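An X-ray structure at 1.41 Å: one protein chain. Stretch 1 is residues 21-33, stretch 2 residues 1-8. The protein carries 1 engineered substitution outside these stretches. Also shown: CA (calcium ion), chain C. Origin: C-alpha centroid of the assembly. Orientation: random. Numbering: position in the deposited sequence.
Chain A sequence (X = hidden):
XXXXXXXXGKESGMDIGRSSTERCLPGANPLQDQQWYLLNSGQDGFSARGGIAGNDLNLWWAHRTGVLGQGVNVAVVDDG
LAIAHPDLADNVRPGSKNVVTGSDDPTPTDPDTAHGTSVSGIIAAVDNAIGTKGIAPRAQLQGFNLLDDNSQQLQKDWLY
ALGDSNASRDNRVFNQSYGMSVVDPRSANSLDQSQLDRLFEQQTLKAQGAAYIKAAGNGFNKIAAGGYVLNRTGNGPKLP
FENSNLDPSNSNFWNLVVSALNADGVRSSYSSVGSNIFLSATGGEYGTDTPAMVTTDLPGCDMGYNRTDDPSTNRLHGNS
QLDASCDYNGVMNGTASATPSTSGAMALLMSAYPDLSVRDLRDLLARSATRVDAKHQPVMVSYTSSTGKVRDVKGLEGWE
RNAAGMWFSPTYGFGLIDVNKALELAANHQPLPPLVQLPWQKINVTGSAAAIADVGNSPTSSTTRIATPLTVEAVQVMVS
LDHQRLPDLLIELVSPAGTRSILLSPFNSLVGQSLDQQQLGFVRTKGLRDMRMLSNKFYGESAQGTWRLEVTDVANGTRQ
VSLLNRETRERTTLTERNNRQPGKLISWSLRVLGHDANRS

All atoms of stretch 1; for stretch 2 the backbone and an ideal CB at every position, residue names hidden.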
ATOM      1  N   THR A  21      24.675  -9.008  22.895  1.00 15.34           N
ATOM      2  CA  THR A  21      25.923  -9.745  22.684  1.00 15.92           C
ATOM      3  C   THR A  21      25.715 -11.044  21.892  1.00 15.91           C
ATOM      4  O   THR A  21      26.668 -11.599  21.326  1.00 16.97           O
ATOM      5  CB  THR A  21      26.611 -10.096  24.021  1.00 16.22           C
ATOM      6  OG1 THR A  21      25.760 -10.958  24.790  1.00 17.97           O
ATOM      7  CG2 THR A  21      26.944  -8.829  24.815  1.00 16.16           C
ATOM      8  N   GLU A  22      24.473 -11.527  21.858  1.00 15.76           N
ATOM      9  CA  GLU A  22      24.130 -12.775  21.177  1.00 15.40           C
ATOM     10  C   GLU A  22      23.618 -12.556  19.748  1.00 15.33           C
ATOM     11  O   GLU A  22      23.170 -13.495  19.090  1.00 15.62           O
ATOM     12  CB  GLU A  22      23.095 -13.569  21.992  1.00 15.79           C
ATOM     13  CG  GLU A  22      23.626 -14.073  23.340  1.00 18.20           C
ATOM     14  CD  GLU A  22      24.705 -15.143  23.212  1.00 20.12           C
ATOM     15  OE1 GLU A  22      24.876 -15.722  22.119  1.00 20.44           O
ATOM     16  OE2 GLU A  22      25.383 -15.410  24.227  1.00 23.42           O
ATOM     17  N   ARG A  23      23.695 -11.317  19.281  1.00 14.93           N
ATOM     18  CA  ARG A  23      23.134 -10.939  17.992  1.00 15.42           C
ATOM     19  C   ARG A  23      24.025 -11.371  16.821  1.00 15.48           C
ATOM     20  O   ARG A  23      25.057 -10.759  16.545  1.00 16.37           O
ATOM     21  CB  ARG A  23      22.869  -9.431  18.010  1.00 15.71           C
ATOM     22  CG  ARG A  23      22.288  -8.819  16.776  1.00 15.90           C
ATOM     23  CD  ARG A  23      21.720  -7.480  17.153  1.00 15.68           C
ATOM     24  NE  ARG A  23      21.441  -6.632  15.998  1.00 15.33           N
ATOM     25  CZ  ARG A  23      22.328  -5.822  15.424  1.00 14.51           C
ATOM     26  NH1 ARG A  23      23.580  -5.745  15.866  1.00 16.02           N
ATOM     27  NH2 ARG A  23      21.963  -5.078  14.389  1.00 15.65           N
ATOM     28  N   CYS A  24      23.600 -12.438  16.144  1.00 15.23           N
ATOM     29  CA  CYS A  24      24.265 -12.970  14.947  1.00 15.44           C
ATOM     30  C   CYS A  24      23.277 -13.809  14.151  1.00 14.89           C
ATOM     31  O   CYS A  24      22.252 -14.249  14.690  1.00 14.38           O
ATOM     32  CB  CYS A  24      25.510 -13.808  15.295  1.00 15.90           C
ATOM     33  SG  CYS A  24      25.198 -15.320  16.281  1.00 19.12           S
ATOM     34  N   LEU A  25      23.598 -14.041  12.878  1.00 14.86           N
ATOM     35  CA  LEU A  25      22.787 -14.872  11.999  1.00 15.07           C
ATOM     36  C   LEU A  25      23.507 -16.152  11.605  1.00 14.84           C
ATOM     37  O   LEU A  25      24.637 -16.087  11.107  1.00 15.73           O
ATOM     38  CB  LEU A  25      22.466 -14.130  10.704  1.00 15.17           C
ATOM     39  CG  LEU A  25      21.758 -12.781  10.760  1.00 14.10           C
ATOM     40  CD1 LEU A  25      21.773 -12.110   9.390  1.00 15.51           C
ATOM     41  CD2 LEU A  25      20.325 -12.967  11.297  1.00 15.74           C
ATOM     42  N   PRO A  26      22.855 -17.315  11.796  1.00 14.83           N
ATOM     43  CA  PRO A  26      23.393 -18.528  11.186  1.00 14.80           C
ATOM     44  C   PRO A  26      23.337 -18.452   9.657  1.00 15.08           C
ATOM     45  O   PRO A  26      22.564 -17.658   9.079  1.00 14.99           O
ATOM     46  CB  PRO A  26      22.444 -19.628  11.686  1.00 15.01           C
ATOM     47  CG  PRO A  26      21.787 -19.060  12.906  1.00 14.89           C
ATOM     48  CD  PRO A  26      21.644 -17.593  12.592  1.00 15.04           C
ATOM     49  N   GLY A  27      24.167 -19.253   9.000  1.00 15.06           N
ATOM     50  CA  GLY A  27      24.057 -19.433   7.561  1.00 15.45           C
ATOM     51  C   GLY A  27      25.349 -19.223   6.809  1.00 15.59           C
ATOM     52  O   GLY A  27      26.260 -18.529   7.272  1.00 16.08           O
ATOM     53  N   ALA A  28      25.389 -19.804   5.615  1.00 15.65           N
ATOM     54  CA  ALA A  28      26.567 -19.802   4.761  1.00 15.77           C
ATOM     55  C   ALA A  28      26.281 -19.132   3.426  1.00 15.61           C
ATOM     56  O   ALA A  28      26.964 -19.384   2.442  1.00 15.95           O
ATOM     57  CB  ALA A  28      27.070 -21.233   4.549  1.00 16.46           C
ATOM     58  N   ASN A  29      25.262 -18.277   3.389  1.00 14.94           N
ATOM     59  CA  ASN A  29      24.966 -17.507   2.186  1.00 13.91           C
ATOM     60  C   ASN A  29      25.983 -16.381   2.071  1.00 14.20           C
ATOM     61  O   ASN A  29      26.075 -15.544   2.965  1.00 14.42           O
ATOM     62  CB  ASN A  29      23.544 -16.949   2.255  1.00 13.30           C
ATOM     63  CG  ASN A  29      22.519 -18.028   2.526  1.00 12.92           C
ATOM     64  OD1 ASN A  29      22.031 -18.673   1.599  1.00 13.71           O
ATOM     65  ND2 ASN A  29      22.186 -18.235   3.803  1.00 12.63           N
ATOM     66  N   PRO A  30      26.775 -16.365   0.986  1.00 14.55           N
ATOM     67  CA  PRO A  30      27.896 -15.424   0.937  1.00 14.60           C
ATOM     68  C   PRO A  30      27.537 -13.941   1.031  1.00 14.06           C
ATOM     69  O   PRO A  30      28.365 -13.144   1.455  1.00 15.19           O
ATOM     70  CB  PRO A  30      28.580 -15.753  -0.400  1.00 14.95           C
ATOM     71  CG  PRO A  30      28.235 -17.195  -0.630  1.00 16.24           C
ATOM     72  CD  PRO A  30      26.807 -17.306  -0.146  1.00 14.82           C
ATOM     73  N   LEU A  31      26.307 -13.573   0.673  1.00 13.51           N
ATOM     74  CA  LEU A  31      25.922 -12.163   0.696  1.00 13.34           C
ATOM     75  C   LEU A  31      25.132 -11.749   1.935  1.00 12.89           C
ATOM     76  O   LEU A  31      24.757 -10.575   2.069  1.00 13.93           O
ATOM     77  CB  LEU A  31      25.131 -11.789  -0.566  1.00 13.21           C
ATOM     78  CG  LEU A  31      25.781 -12.103  -1.912  1.00 13.22           C
ATOM     79  CD1 LEU A  31      24.793 -11.761  -3.016  1.00 14.71           C
ATOM     80  CD2 LEU A  31      27.080 -11.335  -2.100  1.00 14.09           C
ATOM     81  N   GLN A  32      24.877 -12.683   2.850  1.00 12.56           N
ATOM     82  CA  GLN A  32      23.974 -12.365   3.966  1.00 12.72           C
ATOM     83  C   GLN A  32      24.497 -11.285   4.904  1.00 12.74           C
ATOM     84  O   GLN A  32      23.711 -10.561   5.512  1.00 12.84           O
ATOM     85  CB  GLN A  32      23.538 -13.617   4.730  1.00 12.56           C
ATOM     86  CG  GLN A  32      24.596 -14.278   5.604  1.00 12.57           C
ATOM     87  CD  GLN A  32      24.041 -15.504   6.284  1.00 12.99           C
ATOM     88  OE1 GLN A  32      23.645 -16.462   5.623  1.00 13.09           O
ATOM     89  NE2 GLN A  32      23.984 -15.476   7.611  1.00 13.32           N
ATOM     90  N   ASP A  33      25.813 -11.159   5.013  1.00 13.00           N
ATOM     91  CA  ASP A  33      26.379 -10.104   5.851  1.00 12.78           C
ATOM     92  C   ASP A  33      26.232  -8.711   5.247  1.00 13.03           C
ATOM     93  O   ASP A  33      26.511  -7.721   5.915  1.00 13.33           O
ATOM     94  CB  ASP A  33      27.835 -10.407   6.236  1.00 13.83           C
ATOM     95  CG  ASP A  33      27.946 -11.566   7.211  1.00 15.84           C
ATOM     96  OD1 ASP A  33      27.085 -11.681   8.114  1.00 18.64           O
ATOM     97  OD2 ASP A  33      28.899 -12.362   7.077  1.00 21.08           O
ATOM     98  N   UNK A   1      26.648 -16.645   9.262  1.00 23.37           N
ATOM     99  CA  UNK A   1      27.992 -17.060   9.744  1.00 23.51           C
ATOM    100  C   UNK A   1      27.911 -18.445  10.366  1.00 23.50           C
ATOM    101  O   UNK A   1      27.062 -18.699  11.217  1.00 23.11           O
ATOM    102  CB  UNK A   1      28.547 -16.061  10.761  1.00 23.51           C
ATOM    103  N   UNK A   2      28.803 -19.338   9.941  1.00 23.72           N
ATOM    104  CA  UNK A   2      28.787 -20.718  10.428  1.00 24.07           C
ATOM    105  C   UNK A   2      29.164 -20.814  11.908  1.00 23.41           C
ATOM    106  O   UNK A   2      28.833 -21.795  12.577  1.00 23.60           O
ATOM    107  CB  UNK A   2      29.742 -21.576   9.596  1.00 24.07           C
ATOM    108  N   UNK A   3      29.827 -19.772  12.408  1.00 22.52           N
ATOM    109  CA  UNK A   3      30.163 -19.642  13.826  1.00 21.54           C
ATOM    110  C   UNK A   3      29.029 -19.140  14.710  1.00 20.82           C
ATOM    111  O   UNK A   3      29.209 -18.978  15.918  1.00 21.51           O
ATOM    112  CB  UNK A   3      31.357 -18.696  13.975  1.00 21.54           C
ATOM    113  N   UNK A   4      27.870 -18.879  14.109  1.00 19.55           N
ATOM    114  CA  UNK A   4      26.695 -18.454  14.856  1.00 18.34           C
ATOM    115  C   UNK A   4      25.816 -19.672  15.110  1.00 17.99           C
ATOM    116  O   UNK A   4      25.085 -20.139  14.228  1.00 18.29           O
ATOM    117  CB  UNK A   4      25.924 -17.366  14.106  1.00 18.34           C
ATOM    118  N   UNK A   5      25.922 -20.194  16.326  1.00 17.96           N
ATOM    119  CA  UNK A   5      25.311 -21.466  16.690  1.00 17.70           C
ATOM    120  C   UNK A   5      23.829 -21.310  17.006  1.00 17.45           C
ATOM    121  O   UNK A   5      23.392 -20.222  17.370  1.00 17.13           O
ATOM    122  CB  UNK A   5      26.038 -22.076  17.890  1.00 17.70           C
ATOM    123  N   UNK A   6      23.046 -22.399  16.886  1.00 17.39           N
ATOM    124  CA  UNK A   6      21.652 -22.315  17.313  1.00 17.58           C
ATOM    125  C   UNK A   6      21.534 -22.021  18.804  1.00 17.69           C
ATOM    126  O   UNK A   6      22.409 -22.404  19.593  1.00 18.37           O
ATOM    127  CB  UNK A   6      20.919 -23.616  16.980  1.00 17.58           C
ATOM    128  N   UNK A   7      20.459 -21.335  19.173  1.00 17.06           N
ATOM    129  CA  UNK A   7      20.105 -21.157  20.571  1.00 17.73           C
ATOM    130  C   UNK A   7      18.986 -22.119  20.909  1.00 18.47           C
ATOM    131  O   UNK A   7      18.203 -22.509  20.032  1.00 19.03           O
ATOM    132  CB  UNK A   7      19.695 -19.712  20.864  1.00 17.73           C
ATOM    133  N   UNK A   8      18.893 -22.485  22.185  1.00 19.11           N
ATOM    134  CA  UNK A   8      17.807 -23.357  22.635  1.00 19.55           C
ATOM    135  C   UNK A   8      16.466 -22.630  22.623  1.00 19.50           C
ATOM    136  O   UNK A   8      15.414 -23.260  22.502  1.00 20.49           O
ATOM    137  CB  UNK A   8      18.100 -23.887  24.040  1.00 19.55           C
TER
HETATM  138 CA    CA C 901      20.943 -18.415  -0.518  1.00 12.10          CA

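Position 1 opens the segment, and its backbone amine is held by two carbonyls of stretch 1: N lies 2.8 Å from Leu 25 O and 2.8 Å from Gly 27 O, hydrogen bonding to both. An amino terminus has N-H bonds enough to serve both carbonyls and still donate to a water, 2.8 Å from that N, which is also held by Gln 32 NE2 and Asp 33 OD1. The CA-to-CB bond points away overall, although the ideal CB is 3.9 Å from Leu 25 O. Stretch 1 therefore asks little of the side chain, and many would fit. Because a type I turn begins here, Asn, Asp or Ser would be apt, having an acceptor for the turn's own backbone. The residue is Asn 1; its OD1 accepts from the N of position 3 at 2.8 Å, and its backbone O accepts from the N of position 4 at 3.0 Å, closing the turn.

Position 2 has phi/psi of -68/-20, and its CB points sideways, 5.2 Å from Gly 27 O. Small or polar residues would do, and a long chain could reach back towards Ala 28. Glu 2 does so: its OE2 comes to 3.5 Å from Ala 28 CB.

At position 3 a CB would point away, with nothing of stretch 1 within 5.5 Å. The angles, -80/0, suit almost any residue in a turn; Gly 3 is found.

Position 4 is the most constrained. Its CB points toward stretch 1, and the ideal CB sits 3.1 Å from Cys 24 SG, too tight for an ordinary nonbonded contact but normal across a disulfide, so the short distance points to cysteine. Cys 4, with chi1 in t, joins its SG to Cys 24 SG at 2.1 Å, with chi3 of 79°. The same sulfur packs 3.8 Å from Pro 26 CD, so the proline ring flanks the crosslink.

Positions 5 and 6 both direct CB away into space that stretch 1 leaves free. Many residues would suit either; the extended angles of position 6, -62/150, also admit proline. They are Ala 5 and Pro 6.

Position 7 points toward stretch 1 again, but across a gap that only a longer side chain could narrow, whether aliphatic or polar. Leu 7, an m,t rotamer, brings CD2 to 4.3 Å from Glu 22 OE1, a loose contact.

Position 8 is out of reach and undemanding; it is Thr 8.

Stretch 2 (1-8) NEGCAPLT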
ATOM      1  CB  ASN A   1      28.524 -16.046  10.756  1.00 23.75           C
ATOM      2  CG  ASN A   1      30.008 -16.196  11.004  1.00 24.66           C
ATOM      3  OD1 ASN A   1      30.478 -17.254  11.430  1.00 26.66           O
ATOM      4  ND2 ASN A   1      30.756 -15.130  10.753  1.00 25.20           N
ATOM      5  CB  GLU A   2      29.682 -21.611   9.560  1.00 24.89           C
ATOM      6  CG  GLU A   2      29.123 -21.834   8.151  1.00 27.50           C
ATOM      7  CD  GLU A   2      29.815 -22.957   7.393  1.00 30.71           C
ATOM      8  OE1 GLU A   2      30.490 -23.801   8.027  1.00 32.95           O
ATOM      9  OE2 GLU A   2      29.666 -23.002   6.152  1.00 32.87           O
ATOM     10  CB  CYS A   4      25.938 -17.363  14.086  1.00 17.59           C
ATOM     11  SG  CYS A   4      24.467 -16.729  14.933  1.00 17.73           S
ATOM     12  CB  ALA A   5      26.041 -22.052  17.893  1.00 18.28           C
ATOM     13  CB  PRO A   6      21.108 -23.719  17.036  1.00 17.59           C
ATOM     14  CG  PRO A   6      22.018 -24.280  16.003  1.00 18.32           C
ATOM     15  CD  PRO A   6      23.361 -23.716  16.299  1.00 18.01           C
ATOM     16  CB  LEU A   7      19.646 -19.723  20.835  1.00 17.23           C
ATOM     17  CG  LEU A   7      20.692 -18.616  20.718  1.00 16.42           C
ATOM     18  CD1 LEU A   7      20.001 -17.262  20.820  1.00 16.71           C
ATOM     19  CD2 LEU A   7      21.797 -18.748  21.768  1.00 17.80           C
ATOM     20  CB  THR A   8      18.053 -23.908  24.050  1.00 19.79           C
ATOM     21  OG1 THR A   8      17.950 -22.844  25.000  1.00 19.67           O
ATOM     22  CG2 THR A   8      19.422 -24.561  24.149  1.00 20.65           C
TER
HETATM   23  O   HOH W   1      25.936 -13.954   9.077  1.00 18.62           O
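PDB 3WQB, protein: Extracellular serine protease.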